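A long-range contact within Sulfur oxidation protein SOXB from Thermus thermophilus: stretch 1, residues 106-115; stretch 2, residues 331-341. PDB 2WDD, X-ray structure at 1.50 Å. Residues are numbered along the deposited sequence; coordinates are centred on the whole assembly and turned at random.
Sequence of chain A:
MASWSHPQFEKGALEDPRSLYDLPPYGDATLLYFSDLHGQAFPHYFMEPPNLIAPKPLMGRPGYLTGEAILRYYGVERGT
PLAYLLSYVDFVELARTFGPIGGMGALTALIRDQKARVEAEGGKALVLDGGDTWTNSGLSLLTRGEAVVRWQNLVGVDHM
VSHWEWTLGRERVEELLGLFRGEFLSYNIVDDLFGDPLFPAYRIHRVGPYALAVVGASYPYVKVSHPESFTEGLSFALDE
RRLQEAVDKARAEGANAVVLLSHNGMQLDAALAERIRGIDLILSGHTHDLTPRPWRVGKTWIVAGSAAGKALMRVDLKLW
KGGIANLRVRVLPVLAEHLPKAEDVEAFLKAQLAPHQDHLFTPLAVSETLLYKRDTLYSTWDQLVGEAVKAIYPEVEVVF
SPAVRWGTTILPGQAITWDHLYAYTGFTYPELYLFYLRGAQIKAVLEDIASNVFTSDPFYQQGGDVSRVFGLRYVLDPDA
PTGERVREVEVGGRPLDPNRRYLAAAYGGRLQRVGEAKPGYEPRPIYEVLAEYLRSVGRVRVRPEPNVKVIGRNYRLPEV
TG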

ATOM      1  N   ALA A 106      14.460 -11.463  -5.782  1.00 13.19           N
ATOM      2  CA  ALA A 106      13.493 -12.319  -6.463  1.00 13.03           C
ATOM      3  C   ALA A 106      12.607 -11.563  -7.455  1.00 15.45           C
ATOM      4  O   ALA A 106      12.315 -12.069  -8.539  1.00 14.82           O
ATOM      5  CB  ALA A 106      12.653 -13.074  -5.457  1.00 13.63           C
ATOM      6  N   LEU A 107      12.179 -10.354  -7.095  1.00 13.37           N
ATOM      7  CA  LEU A 107      11.344  -9.566  -8.003  1.00 12.25           C
ATOM      8  C   LEU A 107      12.134  -9.261  -9.276  1.00 14.85           C
ATOM      9  O   LEU A 107      11.607  -9.333 -10.384  1.00 12.69           O
ATOM     10  CB  LEU A 107      10.843  -8.283  -7.321  1.00 11.44           C
ATOM     11  CG  LEU A 107      10.038  -7.279  -8.160  1.00 14.02           C
ATOM     12  CD1 LEU A 107       8.799  -7.922  -8.790  1.00 13.05           C
ATOM     13  CD2 LEU A 107       9.654  -6.048  -7.347  1.00 14.58           C
ATOM     14  N   THR A 108      13.418  -8.953  -9.114  1.00 13.44           N
ATOM     15  CA  THR A 108      14.284  -8.695 -10.271  1.00 13.26           C
ATOM     16  C   THR A 108      14.440  -9.950 -11.125  1.00 18.08           C
ATOM     17  O   THR A 108      14.334  -9.888 -12.352  1.00 17.85           O
ATOM     18  CB  THR A 108      15.644  -8.173  -9.820  1.00 16.17           C
ATOM     19  OG1 THR A 108      15.461  -6.957  -9.089  1.00 17.78           O
ATOM     20  CG2 THR A 108      16.543  -7.912 -11.022  1.00 14.44           C
ATOM     21  N   ALA A 109      14.679 -11.086 -10.479  1.00 15.64           N
ATOM     22  CA  ALA A 109      14.833 -12.351 -11.197  1.00 15.97           C
ATOM     23  C   ALA A 109      13.588 -12.647 -12.034  1.00 19.64           C
ATOM     24  O   ALA A 109      13.683 -13.041 -13.202  1.00 19.76           O
ATOM     25  CB  ALA A 109      15.096 -13.492 -10.215  1.00 16.63           C
ATOM     26  N   LEU A 110      12.418 -12.436 -11.436  1.00 15.19           N
ATOM     27  CA  LEU A 110      11.157 -12.673 -12.124  1.00 14.80           C
ATOM     28  C   LEU A 110      10.937 -11.704 -13.287  1.00 17.27           C
ATOM     29  O   LEU A 110      10.571 -12.111 -14.389  1.00 17.33           O
ATOM     30  CB  LEU A 110       9.990 -12.601 -11.136  1.00 14.17           C
ATOM     31  CG  LEU A 110       8.604 -12.884 -11.726  1.00 17.17           C
ATOM     32  CD1 LEU A 110       8.601 -14.220 -12.476  1.00 17.37           C
ATOM     33  CD2 LEU A 110       7.570 -12.880 -10.612  1.00 17.27           C
ATOM     34  N   ILE A 111      11.155 -10.413 -13.052  1.00 13.95           N
ATOM     35  CA  ILE A 111      10.986  -9.427 -14.111  1.00 12.64           C
ATOM     36  C   ILE A 111      11.905  -9.771 -15.281  1.00 18.10           C
ATOM     37  O   ILE A 111      11.495  -9.721 -16.438  1.00 17.70           O
ATOM     38  CB  ILE A 111      11.273  -7.996 -13.591  1.00 14.28           C
ATOM     39  CG1 ILE A 111      10.175  -7.557 -12.616  1.00 12.82           C
ATOM     40  CG2 ILE A 111      11.413  -7.000 -14.751  1.00 14.49           C
ATOM     41  CD1 ILE A 111      10.508  -6.297 -11.835  1.00 15.13           C
ATOM     42  N   ARG A 112      13.153 -10.103 -14.974  1.00 17.55           N
ATOM     43  CA  ARG A 112      14.116 -10.427 -16.025  1.00 17.67           C
ATOM     44  C   ARG A 112      13.707 -11.681 -16.785  1.00 22.24           C
ATOM     45  O   ARG A 112      13.823 -11.743 -18.007  1.00 22.84           O
ATOM     46  CB  ARG A 112      15.517 -10.586 -15.435  1.00 17.58           C
ATOM     47  CG  ARG A 112      16.158  -9.262 -15.106  1.00 19.19           C
ATOM     48  CD  ARG A 112      17.503  -9.443 -14.461  1.00 21.08           C
ATOM     49  NE  ARG A 112      18.089  -8.155 -14.112  1.00 20.78           N
ATOM     50  CZ  ARG A 112      19.117  -8.001 -13.287  1.00 20.64           C
ATOM     51  NH1 ARG A 112      19.680  -9.063 -12.729  1.00 18.79           N
ATOM     52  NH2 ARG A 112      19.578  -6.789 -13.023  1.00 18.47           N
ATOM     53  N   ASP A 113      13.230 -12.678 -16.054  1.00 19.75           N
ATOM     54  CA  ASP A 113      12.790 -13.927 -16.669  1.00 19.58           C
ATOM     55  C   ASP A 113      11.697 -13.626 -17.690  1.00 23.34           C
ATOM     56  O   ASP A 113      11.780 -14.018 -18.854  1.00 22.95           O
ATOM     57  CB  ASP A 113      12.258 -14.879 -15.596  1.00 21.14           C
ATOM     58  CG  ASP A 113      11.682 -16.158 -16.178  1.00 29.87           C
ATOM     59  OD1 ASP A 113      12.476 -17.060 -16.513  1.00 31.52           O
ATOM     60  OD2 ASP A 113      10.441 -16.290 -16.233  1.00 30.59           O
ATOM     61  N   GLN A 114      10.688 -12.883 -17.254  1.00 17.75           N
ATOM     62  CA  GLN A 114       9.567 -12.567 -18.119  1.00 17.05           C
ATOM     63  C   GLN A 114       9.927 -11.677 -19.293  1.00 21.27           C
ATOM     64  O   GLN A 114       9.467 -11.899 -20.418  1.00 20.68           O
ATOM     65  CB  GLN A 114       8.420 -11.976 -17.296  1.00 17.30           C
ATOM     66  CG  GLN A 114       7.917 -12.951 -16.246  1.00 15.94           C
ATOM     67  CD  GLN A 114       7.217 -14.143 -16.869  1.00 20.22           C
ATOM     68  OE1 GLN A 114       6.236 -13.978 -17.587  1.00 18.61           O
ATOM     69  NE2 GLN A 114       7.690 -15.351 -16.561  1.00 17.14           N
ATOM     70  N   LYS A 115      10.750 -10.668 -19.040  1.00 18.73           N
ATOM     71  CA  LYS A 115      11.150  -9.762 -20.108  1.00 18.81           C
ATOM     72  C   LYS A 115      11.952 -10.508 -21.174  1.00 24.78           C
ATOM     73  O   LYS A 115      11.753 -10.287 -22.365  1.00 24.94           O
ATOM     74  CB  LYS A 115      11.967  -8.588 -19.559  1.00 20.25           C
ATOM     75  CG  LYS A 115      12.182  -7.475 -20.575  1.00 27.30           C
ATOM     76  CD  LYS A 115      12.696  -6.204 -19.916  1.00 31.60           C
ATOM     77  CE  LYS A 115      13.172  -5.205 -20.959  1.00 35.23           C
ATOM     78  NZ  LYS A 115      13.854  -4.041 -20.330  1.00 36.46           N
ATOM     79  N   VAL A 331      -1.239 -12.870 -12.472  1.00  9.97           N
ATOM     80  CA  VAL A 331      -0.589 -12.440 -11.243  1.00  9.24           C
ATOM     81  C   VAL A 331       0.508 -13.464 -10.998  1.00 14.17           C
ATOM     82  O   VAL A 331       0.220 -14.637 -10.734  1.00 14.78           O
ATOM     83  CB  VAL A 331      -1.596 -12.436 -10.068  1.00 11.66           C
ATOM     84  CG1 VAL A 331      -0.849 -12.242  -8.727  1.00 12.01           C
ATOM     85  CG2 VAL A 331      -2.656 -11.344 -10.277  1.00 11.83           C
ATOM     86  N   LEU A 332       1.763 -13.043 -11.127  1.00 11.68           N
ATOM     87  CA  LEU A 332       2.894 -13.953 -10.919  1.00 11.21           C
ATOM     88  C   LEU A 332       3.446 -13.824  -9.500  1.00 13.76           C
ATOM     89  O   LEU A 332       4.007 -12.796  -9.130  1.00 13.53           O
ATOM     90  CB  LEU A 332       4.000 -13.678 -11.934  1.00 11.68           C
ATOM     91  CG  LEU A 332       3.550 -13.650 -13.392  1.00 15.63           C
ATOM     92  CD1 LEU A 332       4.719 -13.269 -14.291  1.00 15.91           C
ATOM     93  CD2 LEU A 332       2.965 -15.008 -13.797  1.00 17.32           C
ATOM     94  N   PRO A 333       3.287 -14.872  -8.681  1.00 11.89           N
ATOM     95  CA  PRO A 333       3.802 -14.764  -7.312  1.00 11.25           C
ATOM     96  C   PRO A 333       5.327 -14.623  -7.252  1.00 14.49           C
ATOM     97  O   PRO A 333       6.062 -15.356  -7.920  1.00 14.06           O
ATOM     98  CB  PRO A 333       3.349 -16.081  -6.652  1.00 13.47           C
ATOM     99  CG  PRO A 333       2.259 -16.624  -7.563  1.00 16.84           C
ATOM    100  CD  PRO A 333       2.659 -16.178  -8.940  1.00 13.49           C
ATOM    101  N   VAL A 334       5.804 -13.655  -6.475  1.00 11.33           N
ATOM    102  CA  VAL A 334       7.244 -13.484  -6.272  1.00 10.46           C
ATOM    103  C   VAL A 334       7.633 -14.345  -5.069  1.00 14.63           C
ATOM    104  O   VAL A 334       7.515 -13.920  -3.912  1.00 11.96           O
ATOM    105  CB  VAL A 334       7.619 -12.003  -6.048  1.00 12.56           C
ATOM    106  CG1 VAL A 334       9.126 -11.866  -5.848  1.00 12.91           C
ATOM    107  CG2 VAL A 334       7.181 -11.163  -7.225  1.00 12.42           C
ATOM    108  N   LEU A 335       8.022 -15.593  -5.334  1.00 14.03           N
ATOM    109  CA  LEU A 335       8.374 -16.515  -4.262  1.00 13.93           C
ATOM    110  C   LEU A 335       9.867 -16.783  -4.306  1.00 18.52           C
ATOM    111  O   LEU A 335      10.353 -17.473  -5.196  1.00 16.79           O
ATOM    112  CB  LEU A 335       7.592 -17.820  -4.397  1.00 14.00           C
ATOM    113  CG  LEU A 335       6.069 -17.718  -4.212  1.00 18.15           C
ATOM    114  CD1 LEU A 335       5.393 -18.962  -4.749  1.00 18.33           C
ATOM    115  CD2 LEU A 335       5.720 -17.522  -2.741  1.00 20.71           C
ATOM    116  N   ALA A 336      10.593 -16.190  -3.367  1.00 17.69           N
ATOM    117  CA  ALA A 336      12.047 -16.314  -3.320  1.00 18.50           C
ATOM    118  C   ALA A 336      12.569 -17.747  -3.312  1.00 21.29           C
ATOM    119  O   ALA A 336      13.653 -18.015  -3.835  1.00 21.85           O
ATOM    120  CB  ALA A 336      12.621 -15.532  -2.145  1.00 19.74           C
ATOM    121  N   GLU A 337      11.817 -18.668  -2.716  1.00 15.90           N
ATOM    122  CA  GLU A 337      12.248 -20.069  -2.693  1.00 15.00           C
ATOM    123  C   GLU A 337      12.040 -20.758  -4.037  1.00 19.43           C
ATOM    124  O   GLU A 337      12.485 -21.889  -4.230  1.00 20.73           O
ATOM    125  CB  GLU A 337      11.495 -20.857  -1.615  1.00 15.59           C
ATOM    126  CG  GLU A 337      11.800 -20.416  -0.214  1.00 20.19           C
ATOM    127  CD  GLU A 337      11.209 -21.339   0.833  1.00 27.22           C
ATOM    128  OE1 GLU A 337      10.698 -22.425   0.472  1.00 24.52           O
ATOM    129  OE2 GLU A 337      11.269 -20.974   2.021  1.00 21.30           O
ATOM    130  N   HIS A 338      11.360 -20.095  -4.965  1.00 15.37           N
ATOM    131  CA  HIS A 338      11.018 -20.721  -6.233  1.00 15.12           C
ATOM    132  C   HIS A 338      11.477 -19.976  -7.475  1.00 18.27           C
ATOM    133  O   HIS A 338      11.014 -20.239  -8.588  1.00 17.60           O
ATOM    134  CB  HIS A 338       9.519 -20.999  -6.247  1.00 15.73           C
ATOM    135  CG  HIS A 338       9.077 -21.820  -5.079  1.00 18.71           C
ATOM    136  ND1 HIS A 338       9.261 -23.186  -5.029  1.00 20.43           N
ATOM    137  CD2 HIS A 338       8.607 -21.460  -3.860  1.00 19.35           C
ATOM    138  CE1 HIS A 338       8.873 -23.639  -3.851  1.00 19.67           C
ATOM    139  NE2 HIS A 338       8.470 -22.612  -3.121  1.00 19.57           N
ATOM    140  N   LEU A 339      12.410 -19.061  -7.265  1.00 16.74           N
ATOM    141  CA  LEU A 339      12.969 -18.260  -8.337  1.00 17.07           C
ATOM    142  C   LEU A 339      14.483 -18.276  -8.244  1.00 21.90           C
ATOM    143  O   LEU A 339      15.052 -18.433  -7.162  1.00 20.97           O
ATOM    144  CB  LEU A 339      12.477 -16.817  -8.218  1.00 17.05           C
ATOM    145  CG  LEU A 339      11.015 -16.601  -8.589  1.00 20.35           C
ATOM    146  CD1 LEU A 339      10.536 -15.238  -8.079  1.00 19.34           C
ATOM    147  CD2 LEU A 339      10.827 -16.723 -10.096  1.00 22.37           C
ATOM    148  N   PRO A 340      15.156 -18.084  -9.383  1.00 20.12           N
ATOM    149  CA  PRO A 340      16.619 -18.029  -9.368  1.00 20.79           C
ATOM    150  C   PRO A 340      17.058 -16.705  -8.759  1.00 25.42           C
ATOM    151  O   PRO A 340      16.251 -15.780  -8.606  1.00 24.68           O
ATOM    152  CB  PRO A 340      16.987 -18.064 -10.854  1.00 22.54           C
ATOM    153  CG  PRO A 340      15.771 -17.594 -11.567  1.00 26.27           C
ATOM    154  CD  PRO A 340      14.611 -18.077 -10.749  1.00 21.95           C
ATOM    155  N   LYS A 341      18.334 -16.605  -8.408  1.00 22.51           N
ATOM    156  CA  LYS A 341      18.843 -15.383  -7.811  0.50 21.91           C
ATOM    157  C   LYS A 341      19.187 -14.343  -8.863  1.00 25.99           C
ATOM    158  O   LYS A 341      19.593 -14.680  -9.974  1.00 26.93           O
ATOM    159  CB  LYS A 341      20.104 -15.681  -6.993  0.50 23.53           C
ATOM    160  CG  LYS A 341      19.924 -16.738  -5.922  0.50 31.74           C
ATOM    161  CD  LYS A 341      19.521 -16.109  -4.604  0.50 38.92           C
ATOM    162  CE  LYS A 341      20.310 -16.697  -3.448  0.50 47.87           C
ATOM    163  NZ  LYS A 341      20.039 -15.975  -2.176  0.50 55.72           N
TER

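Residues 106-115 form part of a longer helix. Residues 331-341 begin as the end of a strand and continue as loop or turn. The contact between them is apolar. No hydrogen bond crosses it, and it buries 485 Å² summed over both sides. Helix and strand run at 132° to each other, with their axes 10.4 Å apart at closest approach.

Val 331 is out of reach of the helix. Leu 332 is the first residue to touch it. Its CA-to-CB bond points toward the helix, and CB of Leu 332 lies 3.9 Å from CD2 of Leu 110. CD1 of Leu 332 packs 3.7 Å from CD of Gln 114. Gln 114 is buried here, and its polar end is paired: NE2 of Gln 114 donates a hydrogen bond to OD2 of Asp 113 (2.9 Å), and its OE1 is bonded elsewhere in the structure.

Pro 333 points away. Its contribution is backbone, with O of Pro 333 4.0 Å from CD2 of Leu 110.

Val 334 points toward the helix and packs against Ala 106, Leu 107 and Leu 110. CG1 of Val 334 sits 3.7 Å from CB of Ala 106 and 3.6 Å from the backbone N of Leu 107. CG2 of Val 334 lies 3.9 Å from CD1 of Leu 107 and 3.8 Å from CD2 of Leu 110. Leu 110 leaves its helix sideways, but its t, p rotamer brings the end of the side chain nearer to stretch 2.

Leu 335 points away and makes no contact. At Ala 336 the backbones come close: CA of Ala 336 is 5.3 Å from CA of Ala 106. Small side chains fit this spacing, and CB of Ala 336 is 4.1 Å from CB of Ala 106. Glu 337 and His 338 are out of reach. Here the chain is bent, and N of His 338 donates a hydrogen bond to O of Leu 335 (2.8 Å).

Leu 339 points toward the helix again. CD1 of Leu 339 lies 4.0 Å from CB of Ala 106, 3.7 Å from O of Ala 106 and 4.1 Å from CB of Leu 110. O of Ala 106 already accepts a helix hydrogen bond from N of Leu 110 (2.9 Å), so the methyl beside it leaves no acceptor unpaired.

O of Pro 340 lies only 3.0 Å from CB of Ala 109, a tight approach to a methyl group. Lys 341 points away and is exposed, as suits a charged side chain where the contact ends.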